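Local structure of Thiol:disulfide interchange protein DsbL (Escherichia coli, 3C7M) at residues Y166-I174 and M185-K195; F53-K61 and K150-A158. The protein introduces disulfide bonds into other periplasmic proteins by handing over its own, working with DsbI to form an essential disulfide in the sulfotransferase AssT. All coordinates share one frame; numbering follows the deposited sequence. Where two conformers were deposited one is given.

Interaction 1: residues Y166-I174 and M185-K195; sequences YVVNGKYLI and MADLIRELASK. With CD (cadmium ion), chain E.
Met185 lays its terminal methyl over the ring of Tyr166: CE stands 3.5 Å from the ring centroid, 11° off the normal, a CH-pi contact. SD lies farther back above the same face, so the pair is also Met-aromatic. The methionine reaches that far because CG is anti to the backbone N (chi1 -166°) and the chain runs extended beyond it. The phenol OH is hydrogen-bonded to Thr40. Ile174 and Leu188 meet tip to tip, Ile174 CG1 lying 3.8 Å from Leu188 CD2, while Ile174 CD1 rests on CG1 of Ile189. The two strands form a beta hairpin with a classic bulge, Lys171 and Tyr172 both facing Val168, and helix 182-193, the last of this thioredoxin-family fold, packs on one side of it, its 185-193 part running nearly antiparallel (169°) to strand 172-174. On this helix Asp187 binds a cadmium ion through both OD1 and OD2, joined by Asp183. Leu192 lies across both strands, its CD1 3.8 Å from Tyr172 CB and 3.9 Å from Val168 CG2. The other branch of Val168, CG1, lies against the backbone and CB of Ala193. No direct hydrogen bond crosses; instead, two waters accept from Asn169 ND2, one donating to Ala193 O at 2.7 Å, the other to the carbonyls of Leu192 and Lys195. Thr20 N binds Asn169 OD1, which steadies the amide.

Interaction 2: residues F53-K61 and K150-A158; sequences FTPFHLETK and KWKASYDVA
Lys150 meets Phe56 through its carbonyl, whose O comes obliquely to 3.4 Å from Phe56 CE2. Trp151 follows, its indole lying along the backbone of strand 52-57. Phe56 CA sits over the five-membered ring, 3.7 Å from its centroid, in a CH-pi contact, and the amide N of His57 rests above the same indole face. At the rim, Trp151 CD1 stands over a face of the Phe56 ring, 3.4 Å from Phe56 CG; the two aromatic planes meet at 44°, neither stacked nor edge-to-face. Trp151 O accepts a bond from a water that in turn accepts from Glu59 N, a bridge to the start of the turn Leu58-Lys61.

Lys152 starts out pointing away, but a bend at chi2 (-70°) swings its chain back, and NZ forms a salt bridge of 2.6 Å with Glu59 OE2, approaching on the syn side and 15° out of the carboxylate plane. Ala153 touches the edge of the Phe56 ring. Ser154 turns OG back beside its own N, where a single proton has two acceptors within reach, Trp151 O at 2.9 Å and His57 O at 3.3 Å. Tyr155 offers its backbone to Leu58, whose CD1 lies 3.6 Å from Tyr155 CA, and its ring edge to Thr60 OG1. Ala158 CB then meets the other leucine branch, CD2.

Strand 52-57 is an edge strand of the thioredoxin-fold sheet, pairing in parallel with strand 20-25. Helix 65-81 flanks it, giving Ser69 to His57 ND1 and Ile76 to Trp151, while the chain leading into helix 154-161 packs along the strand and Ser154 touches Val24.

In the fold
Both interactions are built on one mixed sheet; their centres lie about 17 Å apart. Interaction 2 involves strand 52-57 at one margin; interaction 1 uses the hairpin of strands 165-168 and 172-174, with strand 20-25 lying between 52-57 and 165-168. Along the chain they come in series, since interaction 2 closes before interaction 1 opens, and strand 165-168 is the next element after helix 154-161. They touch where Val157 CG1 meets Val167 CG2 at 4.1 Å. Interaction 2 spans 88 intervening residues, largely helical, and thus ties the helical insertion of the DsbA-like fold back to the thioredoxin sheet, whereas interaction 1 fastens the C-terminal helix to that sheet.

Interaction 1: residues Y166-I174 and M185-K195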
loop_
_atom_site.group_PDB
_atom_site.type_symbol
_atom_site.label_atom_id
_atom_site.label_comp_id
_atom_site.label_asym_id
_atom_site.label_seq_id
_atom_site.Cartn_x
_atom_site.Cartn_y
_atom_site.Cartn_z
ATOM N N TYR A 166 -7.520 -4.742 -2.761
ATOM C CA TYR A 166 -7.734 -5.013 -1.341
ATOM C C TYR A 166 -8.006 -6.493 -1.146
ATOM O O TYR A 166 -8.960 -7.034 -1.713
ATOM C CB TYR A 166 -8.904 -4.204 -0.794
ATOM C CG TYR A 166 -8.718 -2.706 -0.848
ATOM C CD1 TYR A 166 -9.122 -1.979 -1.966
ATOM C CD2 TYR A 166 -8.181 -2.005 0.239
ATOM C CE1 TYR A 166 -8.984 -0.588 -2.015
ATOM C CE2 TYR A 166 -8.046 -0.610 0.198
ATOM C CZ TYR A 166 -8.452 0.086 -0.932
ATOM O OH TYR A 166 -8.321 1.459 -1.013
ATOM N N VAL A 167 -7.154 -7.127 -0.349
ATOM C CA VAL A 167 -7.184 -8.570 -0.136
ATOM C C VAL A 167 -7.374 -8.888 1.348
ATOM O O VAL A 167 -6.668 -8.356 2.205
ATOM C CB VAL A 167 -5.875 -9.229 -0.646
ATOM C CG1 VAL A 167 -5.903 -10.740 -0.408
ATOM C CG2 VAL A 167 -5.655 -8.933 -2.138
ATOM N N VAL A 168 -8.334 -9.757 1.647
ATOM C CA VAL A 168 -8.594 -10.168 3.019
ATOM C C VAL A 168 -7.987 -11.537 3.271
ATOM O O VAL A 168 -8.268 -12.494 2.534
ATOM C CB VAL A 168 -10.117 -10.211 3.315
ATOM C CG1 VAL A 168 -10.379 -10.599 4.763
ATOM C CG2 VAL A 168 -10.756 -8.863 3.011
ATOM N N ASN A 169 -7.147 -11.604 4.304
ATOM C CA ASN A 169 -6.496 -12.842 4.756
ATOM C C ASN A 169 -5.702 -13.572 3.680
ATOM O O ASN A 169 -5.585 -14.805 3.695
ATOM C CB ASN A 169 -7.511 -13.760 5.447
ATOM C CG ASN A 169 -8.010 -13.170 6.740
ATOM O OD1 ASN A 169 -7.395 -12.256 7.291
ATOM N ND2 ASN A 169 -9.127 -13.687 7.236
ATOM N N GLY A 170 -5.156 -12.790 2.754
ATOM C CA GLY A 170 -4.363 -13.311 1.643
ATOM C C GLY A 170 -5.135 -14.069 0.578
ATOM O O GLY A 170 -4.547 -14.520 -0.391
ATOM N N LYS A 171 -6.458 -14.170 0.722
ATOM C CA LYS A 171 -7.255 -15.102 -0.084
ATOM C C LYS A 171 -8.369 -14.442 -0.891
ATOM O O LYS A 171 -8.637 -14.828 -2.032
ATOM C CB LYS A 171 -7.832 -16.201 0.821
ATOM C CG LYS A 171 -8.760 -17.200 0.142
ATOM C CD LYS A 171 -9.073 -18.363 1.066
ATOM C CE LYS A 171 -9.987 -19.374 0.390
ATOM N NZ LYS A 171 -10.268 -20.525 1.289
ATOM N N TYR A 172 -9.020 -13.446 -0.299
ATOM C CA TYR A 172 -10.223 -12.875 -0.896
ATOM C C TYR A 172 -9.950 -11.486 -1.431
ATOM O O TYR A 172 -9.744 -10.553 -0.661
ATOM C CB TYR A 172 -11.363 -12.849 0.133
ATOM C CG TYR A 172 -11.655 -14.217 0.713
ATOM C CD1 TYR A 172 -12.365 -15.167 -0.026
ATOM C CD2 TYR A 172 -11.209 -14.566 1.986
ATOM C CE1 TYR A 172 -12.626 -16.436 0.494
ATOM C CE2 TYR A 172 -11.465 -15.840 2.516
ATOM C CZ TYR A 172 -12.176 -16.762 1.757
ATOM O OH TYR A 172 -12.445 -18.016 2.273
ATOM N N LEU A 173 -9.939 -11.367 -2.756
ATOM C CA LEU A 173 -9.679 -10.105 -3.425
ATOM C C LEU A 173 -10.985 -9.370 -3.717
ATOM O O LEU A 173 -11.838 -9.844 -4.480
ATOM C CB LEU A 173 -8.888 -10.338 -4.721
ATOM C CG LEU A 173 -8.666 -9.158 -5.679
ATOM C CD1 LEU A 173 -8.063 -7.950 -4.989
ATOM C CD2 LEU A 173 -7.766 -9.574 -6.833
ATOM N N ILE A 174 -11.142 -8.198 -3.116
ATOM C CA ILE A 174 -12.315 -7.382 -3.399
ATOM C C ILE A 174 -12.237 -6.808 -4.816
ATOM O O ILE A 174 -11.158 -6.449 -5.282
ATOM C CB ILE A 174 -12.467 -6.263 -2.350
ATOM C CG1 ILE A 174 -12.688 -6.900 -0.968
ATOM C CG2 ILE A 174 -13.597 -5.284 -2.732
ATOM C CD1 ILE A 174 -12.596 -5.936 0.205
ATOM N N MET A 185 -18.004 -1.474 2.262
ATOM C CA MET A 185 -16.691 -2.099 2.166
ATOM C C MET A 185 -16.289 -2.744 3.488
ATOM O O MET A 185 -15.762 -3.856 3.512
ATOM C CB MET A 185 -15.627 -1.096 1.725
ATOM C CG MET A 185 -14.335 -1.776 1.293
ATOM S SD MET A 185 -13.083 -0.558 0.896
ATOM C CE MET A 185 -11.714 -1.643 0.529
ATOM N N ALA A 186 -16.556 -2.051 4.594
ATOM C CA ALA A 186 -16.250 -2.591 5.910
ATOM C C ALA A 186 -17.104 -3.837 6.182
ATOM O O ALA A 186 -16.585 -4.833 6.682
ATOM C CB ALA A 186 -16.469 -1.541 6.982
ATOM N N ASP A 187 -18.394 -3.780 5.823
ATOM C CA ASP A 187 -19.291 -4.940 5.939
ATOM C C ASP A 187 -18.714 -6.141 5.180
ATOM O O ASP A 187 -18.653 -7.250 5.719
ATOM C CB ASP A 187 -20.693 -4.632 5.385
ATOM C CG ASP A 187 -21.512 -3.711 6.282
ATOM O OD1 ASP A 187 -20.986 -3.161 7.274
ATOM O OD2 ASP A 187 -22.706 -3.522 5.959
ATOM N N LEU A 188 -18.291 -5.897 3.937
ATOM C CA LEU A 188 -17.739 -6.951 3.086
ATOM C C LEU A 188 -16.484 -7.559 3.698
ATOM O O LEU A 188 -16.351 -8.783 3.756
ATOM C CB LEU A 188 -17.446 -6.422 1.680
ATOM C CG LEU A 188 -16.706 -7.349 0.708
ATOM C CD1 LEU A 188 -17.442 -8.671 0.494
ATOM C CD2 LEU A 188 -16.509 -6.635 -0.608
ATOM N N ILE A 189 -15.571 -6.705 4.163
ATOM C CA ILE A 189 -14.330 -7.183 4.775
ATOM C C ILE A 189 -14.603 -8.096 5.973
ATOM O O ILE A 189 -13.936 -9.118 6.147
ATOM C CB ILE A 189 -13.381 -6.018 5.164
ATOM C CG1 ILE A 189 -12.789 -5.371 3.912
ATOM C CG2 ILE A 189 -12.255 -6.509 6.082
ATOM C CD1 ILE A 189 -12.230 -3.988 4.170
ATOM N N ARG A 190 -15.577 -7.713 6.795
ATOM C CA ARG A 190 -15.963 -8.525 7.948
ATOM C C ARG A 190 -16.498 -9.882 7.543
ATOM O O ARG A 190 -16.157 -10.889 8.166
ATOM C CB ARG A 190 -16.984 -7.793 8.812
ATOM C CG ARG A 190 -16.377 -6.604 9.463
ATOM C CD ARG A 190 -17.095 -6.193 10.702
ATOM N NE ARG A 190 -16.265 -5.226 11.397
ATOM C CZ ARG A 190 -15.461 -5.520 12.409
ATOM N NH1 ARG A 190 -15.403 -6.760 12.889
ATOM N NH2 ARG A 190 -14.730 -4.562 12.954
ATOM N N GLU A 191 -17.324 -9.898 6.500
ATOM C CA GLU A 191 -17.879 -11.155 5.966
ATOM C C GLU A 191 -16.744 -12.058 5.478
ATOM O O GLU A 191 -16.696 -13.247 5.809
ATOM C CB GLU A 191 -18.876 -10.898 4.836
ATOM C CG GLU A 191 -19.305 -12.189 4.114
ATOM C CD GLU A 191 -20.614 -12.075 3.351
ATOM O OE1 GLU A 191 -21.202 -10.975 3.303
ATOM O OE2 GLU A 191 -21.057 -13.106 2.799
ATOM N N LEU A 192 -15.814 -11.477 4.728
ATOM C CA LEU A 192 -14.687 -12.234 4.183
ATOM C C LEU A 192 -13.765 -12.765 5.266
ATOM O O LEU A 192 -13.247 -13.884 5.155
ATOM C CB LEU A 192 -13.899 -11.385 3.176
ATOM C CG LEU A 192 -14.664 -11.023 1.896
ATOM C CD1 LEU A 192 -13.848 -10.098 0.999
ATOM C CD2 LEU A 192 -15.105 -12.286 1.143
ATOM N N ALA A 193 -13.570 -11.968 6.316
ATOM C CA ALA A 193 -12.676 -12.323 7.418
ATOM C C ALA A 193 -13.247 -13.422 8.311
ATOM O O ALA A 193 -12.505 -14.049 9.075
ATOM C CB ALA A 193 -12.332 -11.093 8.246
ATOM N N SER A 194 -14.560 -13.637 8.209
ATOM C CA SER A 194 -15.249 -14.666 8.989
ATOM C C SER A 194 -15.230 -16.020 8.278
ATOM O O SER A 194 -15.625 -17.037 8.855
ATOM C CB SER A 194 -16.691 -14.243 9.284
ATOM O OG SER A 194 -17.501 -14.344 8.126
ATOM N N LYS A 195 -14.773 -16.028 7.027
ATOM C CA LYS A 195 -14.702 -17.256 6.232
ATOM C C LYS A 195 -13.518 -18.127 6.658
ATOM O O LYS A 195 -12.457 -17.617 7.042
ATOM C CB LYS A 195 -14.615 -16.937 4.737
ATOM C CG LYS A 195 -15.874 -16.317 4.143
ATOM C CD LYS A 195 -15.792 -16.268 2.623
ATOM C CE LYS A 195 -16.959 -15.501 2.004
ATOM N NZ LYS A 195 -18.280 -16.193 2.139
HETATM CD CD CD E . -23.151 -1.917 7.547
HETATM O O HOH W 1 -10.043 -13.597 10.079
HETATM O O HOH W 2 -11.052 -15.412 5.858
HETATM O O HOH W 3 -10.752 -19.049 4.392
#

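Interaction 2: residues F53-K61 and K150-A158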
loop_
_atom_site.group_PDB
_atom_site.type_symbol
_atom_site.label_atom_id
_atom_site.label_comp_id
_atom_site.label_asym_id
_atom_site.label_seq_id
_atom_site.Cartn_x
_atom_site.Cartn_y
_atom_site.Cartn_z
ATOM N N PHE A 53 -3.989 -3.713 8.865
ATOM C CA PHE A 53 -3.798 -3.032 7.589
ATOM C C PHE A 53 -2.354 -3.180 7.102
ATOM O O PHE A 53 -1.406 -2.844 7.822
ATOM C CB PHE A 53 -4.184 -1.558 7.681
ATOM C CG PHE A 53 -3.979 -0.817 6.402
ATOM C CD1 PHE A 53 -4.734 -1.133 5.279
ATOM C CD2 PHE A 53 -2.981 0.150 6.298
ATOM C CE1 PHE A 53 -4.535 -0.471 4.075
ATOM C CE2 PHE A 53 -2.774 0.824 5.095
ATOM C CZ PHE A 53 -3.549 0.505 3.983
ATOM N N THR A 54 -2.211 -3.659 5.865
ATOM C CA THR A 54 -0.932 -4.130 5.349
ATOM C C THR A 54 -0.699 -3.683 3.894
ATOM O O THR A 54 -1.034 -4.408 2.949
ATOM C CB THR A 54 -0.845 -5.670 5.488
ATOM O OG1 THR A 54 -1.144 -6.041 6.842
ATOM C CG2 THR A 54 0.540 -6.189 5.125
ATOM N N PRO A 55 -0.123 -2.480 3.711
ATOM C CA PRO A 55 0.162 -2.027 2.350
ATOM C C PRO A 55 1.175 -2.938 1.663
ATOM O O PRO A 55 2.142 -3.354 2.300
ATOM C CB PRO A 55 0.789 -0.646 2.563
ATOM C CG PRO A 55 0.319 -0.209 3.932
ATOM C CD PRO A 55 0.277 -1.480 4.721
ATOM N N PHE A 56 0.937 -3.244 0.389
ATOM C CA PHE A 56 1.892 -3.942 -0.475
ATOM C C PHE A 56 2.120 -3.032 -1.668
ATOM O O PHE A 56 1.177 -2.745 -2.392
ATOM C CB PHE A 56 1.275 -5.250 -0.994
ATOM C CG PHE A 56 1.632 -6.492 -0.204
ATOM C CD1 PHE A 56 1.590 -6.519 1.192
ATOM C CD2 PHE A 56 1.925 -7.669 -0.890
ATOM C CE1 PHE A 56 1.906 -7.692 1.904
ATOM C CE2 PHE A 56 2.233 -8.840 -0.206
ATOM C CZ PHE A 56 2.224 -8.853 1.204
ATOM N N HIS A 57 3.348 -2.563 -1.888
ATOM C CA HIS A 57 3.595 -1.721 -3.050
ATOM C C HIS A 57 3.954 -2.556 -4.272
ATOM O O HIS A 57 4.644 -3.575 -4.156
ATOM C CB HIS A 57 4.664 -0.655 -2.772
ATOM C CG HIS A 57 4.685 0.433 -3.801
ATOM N ND1 HIS A 57 5.673 0.535 -4.756
ATOM C CD2 HIS A 57 3.805 1.431 -4.059
ATOM C CE1 HIS A 57 5.406 1.560 -5.552
ATOM N NE2 HIS A 57 4.282 2.124 -5.145
ATOM N N LEU A 58 3.451 -2.125 -5.427
ATOM C CA LEU A 58 3.714 -2.782 -6.707
ATOM C C LEU A 58 4.892 -2.099 -7.386
ATOM O O LEU A 58 4.752 -0.989 -7.907
ATOM C CB LEU A 58 2.466 -2.713 -7.585
ATOM C CG LEU A 58 2.567 -3.281 -9.001
ATOM C CD1 LEU A 58 2.729 -4.791 -8.989
ATOM C CD2 LEU A 58 1.336 -2.867 -9.778
ATOM N N GLU A 59 6.046 -2.763 -7.384
ATOM C CA GLU A 59 7.294 -2.125 -7.836
ATOM C C GLU A 59 7.430 -1.986 -9.358
ATOM O O GLU A 59 8.320 -1.280 -9.841
ATOM C CB GLU A 59 8.524 -2.833 -7.251
ATOM C CG GLU A 59 8.772 -4.215 -7.811
ATOM C CD GLU A 59 10.184 -4.695 -7.553
ATOM O OE1 GLU A 59 11.140 -4.039 -8.016
ATOM O OE2 GLU A 59 10.338 -5.729 -6.891
ATOM N N THR A 60 6.557 -2.649 -10.107
ATOM C CA THR A 60 6.698 -2.715 -11.567
ATOM C C THR A 60 6.002 -1.578 -12.313
ATOM O O THR A 60 6.177 -1.427 -13.528
ATOM C CB THR A 60 6.203 -4.066 -12.110
ATOM O OG1 THR A 60 4.891 -4.308 -11.602
ATOM C CG2 THR A 60 7.117 -5.188 -11.659
ATOM N N LYS A 61 5.220 -0.777 -11.600
ATOM C CA LYS A 61 4.493 0.323 -12.224
ATOM C C LYS A 61 5.240 1.642 -12.069
ATOM O O LYS A 61 5.782 1.941 -11.002
ATOM C CB LYS A 61 3.081 0.428 -11.634
ATOM C CG LYS A 61 2.168 1.375 -12.400
ATOM C CD LYS A 61 0.795 1.522 -11.752
ATOM C CE LYS A 61 -0.143 0.373 -12.101
ATOM N NZ LYS A 61 -0.488 0.352 -13.556
ATOM N N LYS A 150 8.313 -9.895 0.327
ATOM C CA LYS A 150 6.870 -10.169 0.394
ATOM C C LYS A 150 6.097 -9.453 -0.716
ATOM O O LYS A 150 5.176 -10.020 -1.332
ATOM C CB LYS A 150 6.309 -9.759 1.757
ATOM C CG LYS A 150 6.700 -10.687 2.874
ATOM C CD LYS A 150 6.141 -10.209 4.199
ATOM C CE LYS A 150 6.262 -11.290 5.271
ATOM N NZ LYS A 150 7.502 -12.118 5.150
ATOM N N TRP A 151 6.466 -8.199 -0.967
ATOM C CA TRP A 151 5.751 -7.381 -1.931
ATOM C C TRP A 151 5.942 -7.812 -3.381
ATOM O O TRP A 151 5.275 -7.289 -4.274
ATOM C CB TRP A 151 6.134 -5.915 -1.772
ATOM C CG TRP A 151 5.678 -5.306 -0.493
ATOM C CD1 TRP A 151 4.893 -5.882 0.474
ATOM C CD2 TRP A 151 5.952 -3.978 -0.048
ATOM N NE1 TRP A 151 4.678 -4.993 1.501
ATOM C CE2 TRP A 151 5.313 -3.814 1.203
ATOM C CE3 TRP A 151 6.686 -2.911 -0.576
ATOM C CZ2 TRP A 151 5.382 -2.620 1.934
ATOM C CZ3 TRP A 151 6.762 -1.726 0.152
ATOM C CH2 TRP A 151 6.108 -1.587 1.392
ATOM N N LYS A 152 6.832 -8.774 -3.620
ATOM C CA LYS A 152 6.980 -9.319 -4.973
ATOM C C LYS A 152 5.677 -9.968 -5.438
ATOM O O LYS A 152 5.419 -10.041 -6.636
ATOM C CB LYS A 152 8.119 -10.337 -5.042
ATOM C CG LYS A 152 9.492 -9.778 -4.693
ATOM C CD LYS A 152 10.016 -8.823 -5.759
ATOM C CE LYS A 152 11.404 -8.340 -5.394
ATOM N NZ LYS A 152 12.087 -7.659 -6.532
ATOM N N ALA A 153 4.849 -10.390 -4.480
ATOM C CA ALA A 153 3.571 -11.043 -4.767
ATOM C C ALA A 153 2.532 -10.086 -5.348
ATOM O O ALA A 153 1.483 -10.525 -5.819
ATOM C CB ALA A 153 3.030 -11.719 -3.493
ATOM N N SER A 154 2.824 -8.784 -5.311
ATOM C CA SER A 154 1.905 -7.758 -5.805
ATOM C C SER A 154 1.621 -7.899 -7.295
ATOM O O SER A 154 0.507 -7.648 -7.753
ATOM C CB SER A 154 2.464 -6.362 -5.526
ATOM O OG SER A 154 2.632 -6.147 -4.133
ATOM N N TYR A 155 2.636 -8.318 -8.044
ATOM C CA TYR A 155 2.534 -8.362 -9.492
ATOM C C TYR A 155 1.424 -9.303 -9.939
ATOM O O TYR A 155 0.579 -8.929 -10.747
ATOM C CB TYR A 155 3.885 -8.755 -10.084
ATOM C CG TYR A 155 3.949 -8.783 -11.599
ATOM C CD1 TYR A 155 3.619 -9.939 -12.311
ATOM C CD2 TYR A 155 4.369 -7.664 -12.315
ATOM C CE1 TYR A 155 3.710 -9.971 -13.711
ATOM C CE2 TYR A 155 4.456 -7.689 -13.707
ATOM C CZ TYR A 155 4.122 -8.843 -14.395
ATOM O OH TYR A 155 4.210 -8.867 -15.779
ATOM N N ASP A 156 1.420 -10.512 -9.389
ATOM C CA ASP A 156 0.421 -11.503 -9.784
ATOM C C ASP A 156 -0.970 -11.150 -9.272
ATOM O O ASP A 156 -1.971 -11.443 -9.925
ATOM C CB ASP A 156 0.852 -12.904 -9.358
ATOM C CG ASP A 156 2.000 -13.446 -10.210
ATOM O OD1 ASP A 156 2.153 -12.995 -11.367
ATOM O OD2 ASP A 156 2.733 -14.327 -9.725
ATOM N N VAL A 157 -1.043 -10.488 -8.128
ATOM C CA VAL A 157 -2.351 -10.060 -7.623
ATOM C C VAL A 157 -2.921 -8.929 -8.490
ATOM O O VAL A 157 -4.128 -8.892 -8.795
ATOM C CB VAL A 157 -2.261 -9.641 -6.139
ATOM C CG1 VAL A 157 -3.574 -9.005 -5.661
ATOM C CG2 VAL A 157 -1.918 -10.855 -5.270
ATOM N N ALA A 158 -2.053 -8.004 -8.891
ATOM C CA ALA A 158 -2.463 -6.861 -9.702
ATOM C C ALA A 158 -3.060 -7.243 -11.065
ATOM O O ALA A 158 -3.791 -6.453 -11.660
ATOM C CB ALA A 158 -1.300 -5.877 -9.876
HETATM O O HOH W 4 5.783 -5.646 -6.640
#